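PDB 6V55: adhesion G-protein coupled receptor G6 from Danio rerio, which probably couples cell adhesion to G-protein signalling in myelination, through a large, multidomain, calcium-binding extracellular region. Local coordinates for residues A481-M486 against S494-P499; N448-E453 against W460-P465; P141-F146 against Y241-G246. All blocks are in the same frame, centred on the assembly; numbering follows the deposited sequence.

Contact 1 of 3, residues A481-M486 against S494-P499; sequences ASRTCM and SFWALP
An antiparallel beta hairpin, at a position consistent with the hormone-receptor domain of this adhesion receptor, brings strand 481-486 beside strand 494-496 and the residues that follow, to Pro499. Its dense side is the face that carries Cys485 and Trp496, which form a non-hydrogen-bonded pair. There the Trp496 indole is covered on both faces: Cys485 CB sits over the rim of one, 4.2 Å from Trp496 CZ3, and the extended Arg483 side chain runs across the other. The Arg483 guanidinium lies almost flat on the indole, planes 4° apart and centres 4.2 Å apart, an off-centre cation-pi stack. Arg483 NH1 continues to a salt bridge with Asp452, while Trp496 NE1 donates to Gln450 O, so each flat group also has a polar bond outside the hairpin. Cys485 is fixed in turn by its disulfide to Cys449. An alanine at Arg483 would remove the guanidinium and would probably loosen Trp496 and the backbone at Ala497 together, since both lean on it.

The other face of the hairpin is looser and more open to solvent. Phe495 and Met486 meet there with Met486 CB 3.6 Å from Phe495 CE1, and the bent Met486 chain sets its CG 3.7 Å from Ala497 CB. Backbone bonds carry this end: Met486 N to Phe495 O at 2.9 Å, and Phe495 N back to Met486 O. Ala497 N, already past that pair, donates to Thr484 O. The Ala497 carbonyl instead points to the Arg483 side chain, accepting Arg483 NE at 2.7 Å, nearly along its C=O axis.

Contact 2 of 3, residues N448-E453 against W460-P465; sequences NCQADE and WPESRP
A short antiparallel pairing that takes in one pair of the 452-453/459-460 hairpin and runs on beyond it joins 448-453 to 460-465, probably in the N-terminal part of the hormone-receptor domain. Two hydrogen-bonded pairs hold it, Cys449 with Ser463 and Asp452 with Trp460. They lie three residues apart, and Pro461 between them has no N-H to give. At the hairpin end Asp452 O accepts Trp460 N at 3.0 Å from above its carbonyl plane, and the same oxygen lies in the plane of the indole at its edge, 3.1 Å from Trp460 CD1; Trp460 NE1 is bonded to Phe454 O. At the other end Glu462 leaves the backbone with CG anti to N (chi1 -166°) and extends past Cys449 O. Glu462 OE2 receives Asn448 ND2 at 2.9 Å, nearly straight (175°), in the amide plane but from above the carboxylate plane. A water donates to Glu462 OE2 at 2.5 Å and to Gln450 OE1 at a longer 3.3 Å, linking side chains that lie side by side and point the same way. With two donors on one oxygen, the Glu462 carboxylate is likely to stay ionised.

Contact 3 of 3, residues P141-F146 against Y241-G246; sequences PVLTAF and YTLQSG
Leu243 and Leu143 cross obliquely, CB to CB at 3.8 Å, and Leu243 then reaches toward Phe146 at roughly a right angle. Leu243 CG is anti to the carbonyl carbon and the chain beyond is extended, which carries Leu243 CD1 to 3.9 Å from Phe146 CE2. Phe146 meets it because its own CG occupies the crowded position between backbone N and carbonyl carbon (chi1 61°). The buried side is therefore a small cluster of two leucines and one phenylalanine. Across the backbone the same two leucines form a single antiparallel bridge, Leu143 N to Leu243 O at 2.9 Å and Leu243 N to Leu143 O at 3.0 Å, both bonds in the carbonyl planes.

This cluster belongs to the pentraxin-family domain, a two-sheet sandwich of the concanavalin type: 141-146 leads into strand 145-154 of one sheet, and 241-246 is part of the connection from strand 229-234 of that sheet to strand 248-251 of the other. The more exposed side is made of branched methyls. Thr242 CG2 touches both Val142 CG1 and Thr144 CG2, 3.8 Å from each, with Thr144 and Thr242 side by side and Val142 oblique to Thr242; Thr242 OG1 is bonded to Lys217 NZ. The other Val142 methyl, CG2, turns to Ser245 and packs on its OG at 3.4 Å. The bent Gln244 chain brings its OE1 near that methyl as well, where it accepts Ser245 N.

Overall arrangement
From the N terminus, contact 3 comes first: it closes a loop of 94 residues within the pentraxin-family domain, joining the start of strand 145-154 to the connection between strands 229-234 and 248-251. Contact 2 closes a loop of only six, tying 448-453 to the residues after strand 459-460, and contact 1 one of seven, pairing strands 480-488 and 493-496. All are in series; none nests or crosses. Contacts 1 and 2, centres 8 Å apart, form one unit: a disulfide and a salt bridge join them, and Trp496 packs on Pro461 and Ser463. Contact 3, its centre about 72 Å from that of contact 1, belongs to a separate domain on the opposite side of the chain's centre from contact 1.

Contact 1 of 3, residues A481-M486 against S494-P499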
loop_
_atom_site.group_PDB
_atom_site.type_symbol
_atom_site.label_atom_id
_atom_site.label_comp_id
_atom_site.label_asym_id
_atom_site.label_seq_id
_atom_site.Cartn_x
_atom_site.Cartn_y
_atom_site.Cartn_z
ATOM N N ALA A 481 -16.375 2.677 14.445
ATOM C CA ALA A 481 -15.755 2.937 15.734
ATOM C C ALA A 481 -14.740 4.050 15.541
ATOM O O ALA A 481 -14.354 4.349 14.411
ATOM C CB ALA A 481 -15.065 1.688 16.288
ATOM N N SER A 482 -14.306 4.672 16.638
ATOM C CA SER A 482 -13.347 5.770 16.544
ATOM C C SER A 482 -12.359 5.727 17.700
ATOM O O SER A 482 -12.668 5.214 18.774
ATOM C CB SER A 482 -14.027 7.143 16.509
ATOM O OG SER A 482 -14.439 7.511 17.809
ATOM N N ARG A 483 -11.153 6.249 17.444
ATOM C CA ARG A 483 -10.070 6.353 18.425
ATOM C C ARG A 483 -9.273 7.619 18.145
ATOM O O ARG A 483 -9.012 7.948 16.984
ATOM C CB ARG A 483 -9.124 5.145 18.392
ATOM C CG ARG A 483 -8.502 4.803 19.726
ATOM C CD ARG A 483 -7.549 3.618 19.631
ATOM N NE ARG A 483 -7.038 3.188 20.935
ATOM C CZ ARG A 483 -6.038 2.316 21.090
ATOM N NH1 ARG A 483 -5.434 1.800 20.020
ATOM N NH2 ARG A 483 -5.634 1.962 22.309
ATOM N N THR A 484 -8.883 8.327 19.206
ATOM C CA THR A 484 -8.189 9.606 19.083
ATOM C C THR A 484 -6.775 9.490 19.635
ATOM O O THR A 484 -6.568 8.936 20.722
ATOM C CB THR A 484 -8.956 10.719 19.806
ATOM O OG1 THR A 484 -10.302 10.745 19.323
ATOM C CG2 THR A 484 -8.331 12.091 19.537
ATOM N N CYS A 485 -5.808 9.977 18.860
ATOM C CA CYS A 485 -4.424 10.164 19.287
ATOM C C CYS A 485 -4.342 11.471 20.082
ATOM O O CYS A 485 -4.348 12.558 19.499
ATOM C CB CYS A 485 -3.517 10.201 18.060
ATOM S SG CYS A 485 -1.759 10.348 18.423
ATOM N N MET A 486 -4.238 11.373 21.417
ATOM C CA MET A 486 -4.286 12.513 22.335
ATOM C C MET A 486 -2.891 12.957 22.772
ATOM O O MET A 486 -1.919 12.204 22.692
ATOM C CB MET A 486 -5.085 12.170 23.592
ATOM C CG MET A 486 -6.412 11.548 23.329
ATOM S SD MET A 486 -7.756 12.704 23.568
ATOM C CE MET A 486 -7.652 12.976 25.340
ATOM N N SER A 494 2.576 11.728 23.257
ATOM C CA SER A 494 1.269 11.347 22.750
ATOM C C SER A 494 0.909 9.918 23.147
ATOM O O SER A 494 1.778 9.072 23.400
ATOM C CB SER A 494 1.222 11.464 21.238
ATOM O OG SER A 494 2.176 10.580 20.687
ATOM N N PHE A 495 -0.395 9.650 23.184
ATOM C CA PHE A 495 -0.887 8.338 23.573
ATOM C C PHE A 495 -2.235 8.102 22.907
ATOM O O PHE A 495 -3.004 9.042 22.673
ATOM C CB PHE A 495 -1.001 8.209 25.100
ATOM C CG PHE A 495 -2.163 8.965 25.698
ATOM C CD1 PHE A 495 -2.086 10.336 25.896
ATOM C CD2 PHE A 495 -3.328 8.304 26.093
ATOM C CE1 PHE A 495 -3.154 11.038 26.459
ATOM C CE2 PHE A 495 -4.405 9.011 26.644
ATOM C CZ PHE A 495 -4.314 10.368 26.824
ATOM N N TRP A 496 -2.531 6.836 22.635
ATOM C CA TRP A 496 -3.860 6.485 22.163
ATOM C C TRP A 496 -4.850 6.544 23.313
ATOM O O TRP A 496 -4.697 5.830 24.311
ATOM C CB TRP A 496 -3.873 5.075 21.589
ATOM C CG TRP A 496 -3.515 4.904 20.137
ATOM C CD1 TRP A 496 -2.503 4.127 19.639
ATOM C CD2 TRP A 496 -4.200 5.457 18.989
ATOM N NE1 TRP A 496 -2.498 4.183 18.265
ATOM C CE2 TRP A 496 -3.523 4.989 17.837
ATOM C CE3 TRP A 496 -5.301 6.318 18.824
ATOM C CZ2 TRP A 496 -3.911 5.351 16.535
ATOM C CZ3 TRP A 496 -5.694 6.668 17.529
ATOM C CH2 TRP A 496 -4.991 6.188 16.403
ATOM N N ALA A 497 -5.920 7.322 23.143
ATOM C CA ALA A 497 -7.087 7.176 24.009
ATOM C C ALA A 497 -7.811 5.850 23.756
ATOM O O ALA A 497 -7.488 5.075 22.845
ATOM C CB ALA A 497 -8.076 8.317 23.804
ATOM N N LEU A 498 -8.830 5.612 24.574
ATOM C CA LEU A 498 -9.641 4.416 24.443
ATOM C C LEU A 498 -10.515 4.499 23.193
ATOM O O LEU A 498 -10.966 5.590 22.818
ATOM C CB LEU A 498 -10.519 4.256 25.670
ATOM C CG LEU A 498 -9.952 3.481 26.855
ATOM C CD1 LEU A 498 -11.064 3.395 27.863
ATOM C CD2 LEU A 498 -9.444 2.071 26.479
ATOM N N PRO A 499 -10.727 3.379 22.503
ATOM C CA PRO A 499 -11.636 3.387 21.357
ATOM C C PRO A 499 -13.093 3.518 21.786
ATOM O O PRO A 499 -13.514 2.964 22.803
ATOM C CB PRO A 499 -11.374 2.032 20.687
ATOM C CG PRO A 499 -10.794 1.184 21.739
ATOM C CD PRO A 499 -10.006 2.100 22.621
#

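Contact 2 of 3, residues N448-E453 against W460-P465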
loop_
_atom_site.group_PDB
_atom_site.type_symbol
_atom_site.label_atom_id
_atom_site.label_comp_id
_atom_site.label_asym_id
_atom_site.label_seq_id
_atom_site.Cartn_x
_atom_site.Cartn_y
_atom_site.Cartn_z
ATOM N N ASN A 448 4.015 10.572 16.486
ATOM C CA ASN A 448 2.725 10.020 16.107
ATOM C C ASN A 448 2.352 8.844 17.000
ATOM O O ASN A 448 3.222 8.104 17.462
ATOM C CB ASN A 448 2.783 9.525 14.660
ATOM C CG ASN A 448 2.800 10.636 13.672
ATOM O OD1 ASN A 448 2.456 11.761 14.001
ATOM N ND2 ASN A 448 3.179 10.329 12.438
ATOM N N CYS A 449 1.048 8.667 17.237
ATOM C CA CYS A 449 0.579 7.401 17.788
ATOM C C CYS A 449 0.795 6.308 16.750
ATOM O O CYS A 449 0.417 6.465 15.587
ATOM C CB CYS A 449 -0.894 7.469 18.175
ATOM S SG CYS A 449 -1.323 8.656 19.460
ATOM N N GLN A 450 1.445 5.222 17.157
ATOM C CA GLN A 450 1.756 4.143 16.236
ATOM C C GLN A 450 0.494 3.381 15.862
ATOM O O GLN A 450 -0.527 3.449 16.557
ATOM C CB GLN A 450 2.781 3.185 16.853
ATOM C CG GLN A 450 4.163 3.798 17.030
ATOM C CD GLN A 450 4.780 4.269 15.709
ATOM O OE1 GLN A 450 4.685 5.444 15.359
ATOM N NE2 GLN A 450 5.425 3.356 14.985
ATOM N N ALA A 451 0.569 2.689 14.722
ATOM C CA ALA A 451 -0.469 1.742 14.338
ATOM C C ALA A 451 -0.586 0.633 15.373
ATOM O O ALA A 451 0.426 0.161 15.896
ATOM C CB ALA A 451 -0.165 1.151 12.974
ATOM N N ASP A 452 -1.828 0.248 15.692
ATOM C CA ASP A 452 -2.117 -0.497 16.918
ATOM C C ASP A 452 -3.484 -1.171 16.814
ATOM O O ASP A 452 -4.471 -0.508 16.478
ATOM C CB ASP A 452 -2.080 0.451 18.125
ATOM C CG ASP A 452 -2.412 -0.248 19.423
ATOM O OD1 ASP A 452 -1.666 -1.195 19.764
ATOM O OD2 ASP A 452 -3.402 0.140 20.105
ATOM N N GLU A 453 -3.551 -2.474 17.118
ATOM C CA GLU A 453 -4.806 -3.233 17.058
ATOM C C GLU A 453 -5.369 -3.392 18.470
ATOM O O GLU A 453 -4.868 -4.201 19.260
ATOM C CB GLU A 453 -4.592 -4.590 16.394
ATOM C CG GLU A 453 -5.830 -5.516 16.349
ATOM C CD GLU A 453 -5.674 -6.626 15.311
ATOM O OE1 GLU A 453 -6.650 -7.386 15.051
ATOM O OE2 GLU A 453 -4.563 -6.725 14.736
ATOM N N TRP A 460 -6.024 0.249 13.999
ATOM C CA TRP A 460 -6.000 1.696 13.888
ATOM C C TRP A 460 -4.708 2.110 13.216
ATOM O O TRP A 460 -3.647 1.634 13.621
ATOM C CB TRP A 460 -6.098 2.333 15.267
ATOM C CG TRP A 460 -7.247 1.834 16.066
ATOM C CD1 TRP A 460 -7.248 0.804 16.975
ATOM C CD2 TRP A 460 -8.587 2.330 16.025
ATOM N NE1 TRP A 460 -8.513 0.619 17.489
ATOM C CE2 TRP A 460 -9.352 1.547 16.929
ATOM C CE3 TRP A 460 -9.225 3.343 15.292
ATOM C CZ2 TRP A 460 -10.709 1.757 17.133
ATOM C CZ3 TRP A 460 -10.584 3.556 15.504
ATOM C CH2 TRP A 460 -11.307 2.761 16.425
ATOM N N PRO A 461 -4.740 2.950 12.182
ATOM C CA PRO A 461 -3.495 3.363 11.517
ATOM C C PRO A 461 -2.753 4.435 12.310
ATOM O O PRO A 461 -3.259 4.969 13.299
ATOM C CB PRO A 461 -3.974 3.899 10.161
ATOM C CG PRO A 461 -5.396 4.315 10.394
ATOM C CD PRO A 461 -5.942 3.436 11.483
ATOM N N GLU A 462 -1.521 4.717 11.860
ATOM C CA GLU A 462 -0.650 5.717 12.488
ATOM C C GLU A 462 -1.272 7.095 12.363
ATOM O O GLU A 462 -1.882 7.414 11.338
ATOM C CB GLU A 462 0.730 5.721 11.813
ATOM C CG GLU A 462 1.850 6.454 12.550
ATOM C CD GLU A 462 3.083 6.632 11.674
ATOM O OE1 GLU A 462 3.269 5.816 10.750
ATOM O OE2 GLU A 462 3.861 7.587 11.896
ATOM N N SER A 463 -1.174 7.901 13.420
ATOM C CA SER A 463 -1.904 9.163 13.425
ATOM C C SER A 463 -1.104 10.278 14.070
ATOM O O SER A 463 -0.478 10.083 15.113
ATOM C CB SER A 463 -3.237 9.038 14.164
ATOM O OG SER A 463 -3.950 7.891 13.739
ATOM N N ARG A 464 -1.205 11.469 13.481
ATOM C CA ARG A 464 -0.722 12.706 14.086
ATOM C C ARG A 464 -1.548 13.025 15.340
ATOM O O ARG A 464 -2.658 12.512 15.495
ATOM C CB ARG A 464 -0.787 13.834 13.045
ATOM C CG ARG A 464 0.238 13.664 11.920
ATOM C CD ARG A 464 0.383 14.907 11.047
ATOM N NE ARG A 464 -0.043 14.636 9.666
ATOM C CZ ARG A 464 0.736 14.717 8.586
ATOM N NH1 ARG A 464 2.012 15.090 8.694
ATOM N NH2 ARG A 464 0.228 14.431 7.385
ATOM N N PRO A 465 -0.989 13.792 16.291
ATOM C CA PRO A 465 -1.759 14.166 17.495
ATOM C C PRO A 465 -3.005 14.996 17.194
ATOM O O PRO A 465 -2.993 15.870 16.322
ATOM C CB PRO A 465 -0.754 14.986 18.309
ATOM C CG PRO A 465 0.556 14.448 17.914
ATOM C CD PRO A 465 0.455 14.066 16.469
HETATM O O HOH W 1 6.087 7.187 12.955
#

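Contact 3 of 3, residues P141-F146 against Y241-G246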
loop_
_atom_site.group_PDB
_atom_site.type_symbol
_atom_site.label_atom_id
_atom_site.label_comp_id
_atom_site.label_asym_id
_atom_site.label_seq_id
_atom_site.Cartn_x
_atom_site.Cartn_y
_atom_site.Cartn_z
ATOM N N PRO A 141 28.880 19.540 -34.937
ATOM C CA PRO A 141 29.088 19.756 -36.368
ATOM C C PRO A 141 30.109 20.848 -36.646
ATOM O O PRO A 141 30.711 21.431 -35.748
ATOM C CB PRO A 141 27.705 20.189 -36.856
ATOM C CG PRO A 141 27.061 20.784 -35.664
ATOM C CD PRO A 141 27.525 19.944 -34.522
ATOM N N VAL A 142 30.304 21.092 -37.936
ATOM C CA VAL A 142 31.018 22.268 -38.397
ATOM C C VAL A 142 30.169 23.495 -38.100
ATOM O O VAL A 142 28.969 23.510 -38.403
ATOM C CB VAL A 142 31.343 22.119 -39.888
ATOM C CG1 VAL A 142 31.665 23.456 -40.532
ATOM C CG2 VAL A 142 32.498 21.121 -40.046
ATOM N N LEU A 143 30.775 24.504 -37.458
ATOM C CA LEU A 143 30.086 25.718 -37.035
ATOM C C LEU A 143 30.654 26.928 -37.775
ATOM O O LEU A 143 31.868 27.186 -37.743
ATOM C CB LEU A 143 30.191 25.909 -35.519
ATOM C CG LEU A 143 29.424 24.914 -34.630
ATOM C CD1 LEU A 143 29.898 24.993 -33.194
ATOM C CD2 LEU A 143 27.909 25.114 -34.703
ATOM N N THR A 144 29.771 27.646 -38.467
ATOM C CA THR A 144 30.040 28.985 -38.970
ATOM C C THR A 144 29.157 30.027 -38.298
ATOM O O THR A 144 29.171 31.196 -38.707
ATOM C CB THR A 144 29.851 29.035 -40.492
ATOM O OG1 THR A 144 28.609 28.418 -40.857
ATOM C CG2 THR A 144 30.981 28.311 -41.163
ATOM N N ALA A 145 28.394 29.614 -37.282
ATOM C CA ALA A 145 27.501 30.414 -36.457
ATOM C C ALA A 145 27.067 29.577 -35.257
ATOM O O ALA A 145 26.890 28.362 -35.369
ATOM C CB ALA A 145 26.260 30.902 -37.217
ATOM N N PHE A 146 26.907 30.231 -34.103
ATOM C CA PHE A 146 26.440 29.550 -32.900
ATOM C C PHE A 146 25.735 30.533 -31.974
ATOM O O PHE A 146 26.015 31.732 -31.983
ATOM C CB PHE A 146 27.579 28.824 -32.130
ATOM C CG PHE A 146 28.714 29.721 -31.618
ATOM C CD1 PHE A 146 28.631 30.415 -30.405
ATOM C CD2 PHE A 146 29.923 29.750 -32.285
ATOM C CE1 PHE A 146 29.669 31.207 -29.955
ATOM C CE2 PHE A 146 30.982 30.536 -31.809
ATOM C CZ PHE A 146 30.843 31.255 -30.655
ATOM N N TYR A 241 37.770 32.221 -39.873
ATOM C CA TYR A 241 37.824 30.926 -39.216
ATOM C C TYR A 241 36.506 30.177 -39.321
ATOM O O TYR A 241 35.426 30.762 -39.409
ATOM C CB TYR A 241 38.211 31.076 -37.748
ATOM C CG TYR A 241 39.572 31.689 -37.607
ATOM C CD1 TYR A 241 40.714 30.970 -37.949
ATOM C CD2 TYR A 241 39.722 33.008 -37.168
ATOM C CE1 TYR A 241 41.977 31.542 -37.835
ATOM C CE2 TYR A 241 40.975 33.587 -37.052
ATOM C CZ TYR A 241 42.097 32.847 -37.386
ATOM O OH TYR A 241 43.343 33.417 -37.275
ATOM N N THR A 242 36.623 28.860 -39.293
ATOM C CA THR A 242 35.494 27.950 -39.268
ATOM C C THR A 242 35.760 26.949 -38.157
ATOM O O THR A 242 36.880 26.445 -38.034
ATOM C CB THR A 242 35.337 27.244 -40.628
ATOM O OG1 THR A 242 35.197 28.224 -41.671
ATOM C CG2 THR A 242 34.141 26.302 -40.639
ATOM N N LEU A 243 34.757 26.681 -37.334
ATOM C CA LEU A 243 34.933 25.706 -36.267
ATOM C C LEU A 243 34.698 24.313 -36.840
ATOM O O LEU A 243 33.603 24.025 -37.330
ATOM C CB LEU A 243 33.979 26.016 -35.114
ATOM C CG LEU A 243 34.001 27.461 -34.596
ATOM C CD1 LEU A 243 32.978 27.677 -33.486
ATOM C CD2 LEU A 243 35.393 27.835 -34.127
ATOM N N GLN A 244 35.719 23.457 -36.799
ATOM C CA GLN A 244 35.613 22.164 -37.458
ATOM C C GLN A 244 34.792 21.173 -36.635
ATOM O O GLN A 244 34.473 21.393 -35.461
ATOM C CB GLN A 244 36.991 21.573 -37.732
ATOM C CG GLN A 244 37.540 21.822 -39.148
ATOM C CD GLN A 244 36.673 21.242 -40.275
ATOM O OE1 GLN A 244 36.039 20.187 -40.130
ATOM N NE2 GLN A 244 36.665 21.929 -41.421
ATOM N N SER A 245 34.469 20.054 -37.282
ATOM C CA SER A 245 33.681 18.982 -36.695
ATOM C C SER A 245 34.458 18.236 -35.613
ATOM O O SER A 245 35.681 18.382 -35.461
ATOM C CB SER A 245 33.258 17.978 -37.767
ATOM O OG SER A 245 31.992 18.296 -38.307
ATOM N N GLY A 246 33.705 17.428 -34.862
ATOM C CA GLY A 246 34.242 16.342 -34.062
ATOM C C GLY A 246 35.131 16.741 -32.907
ATOM O O GLY A 246 36.100 16.034 -32.606
#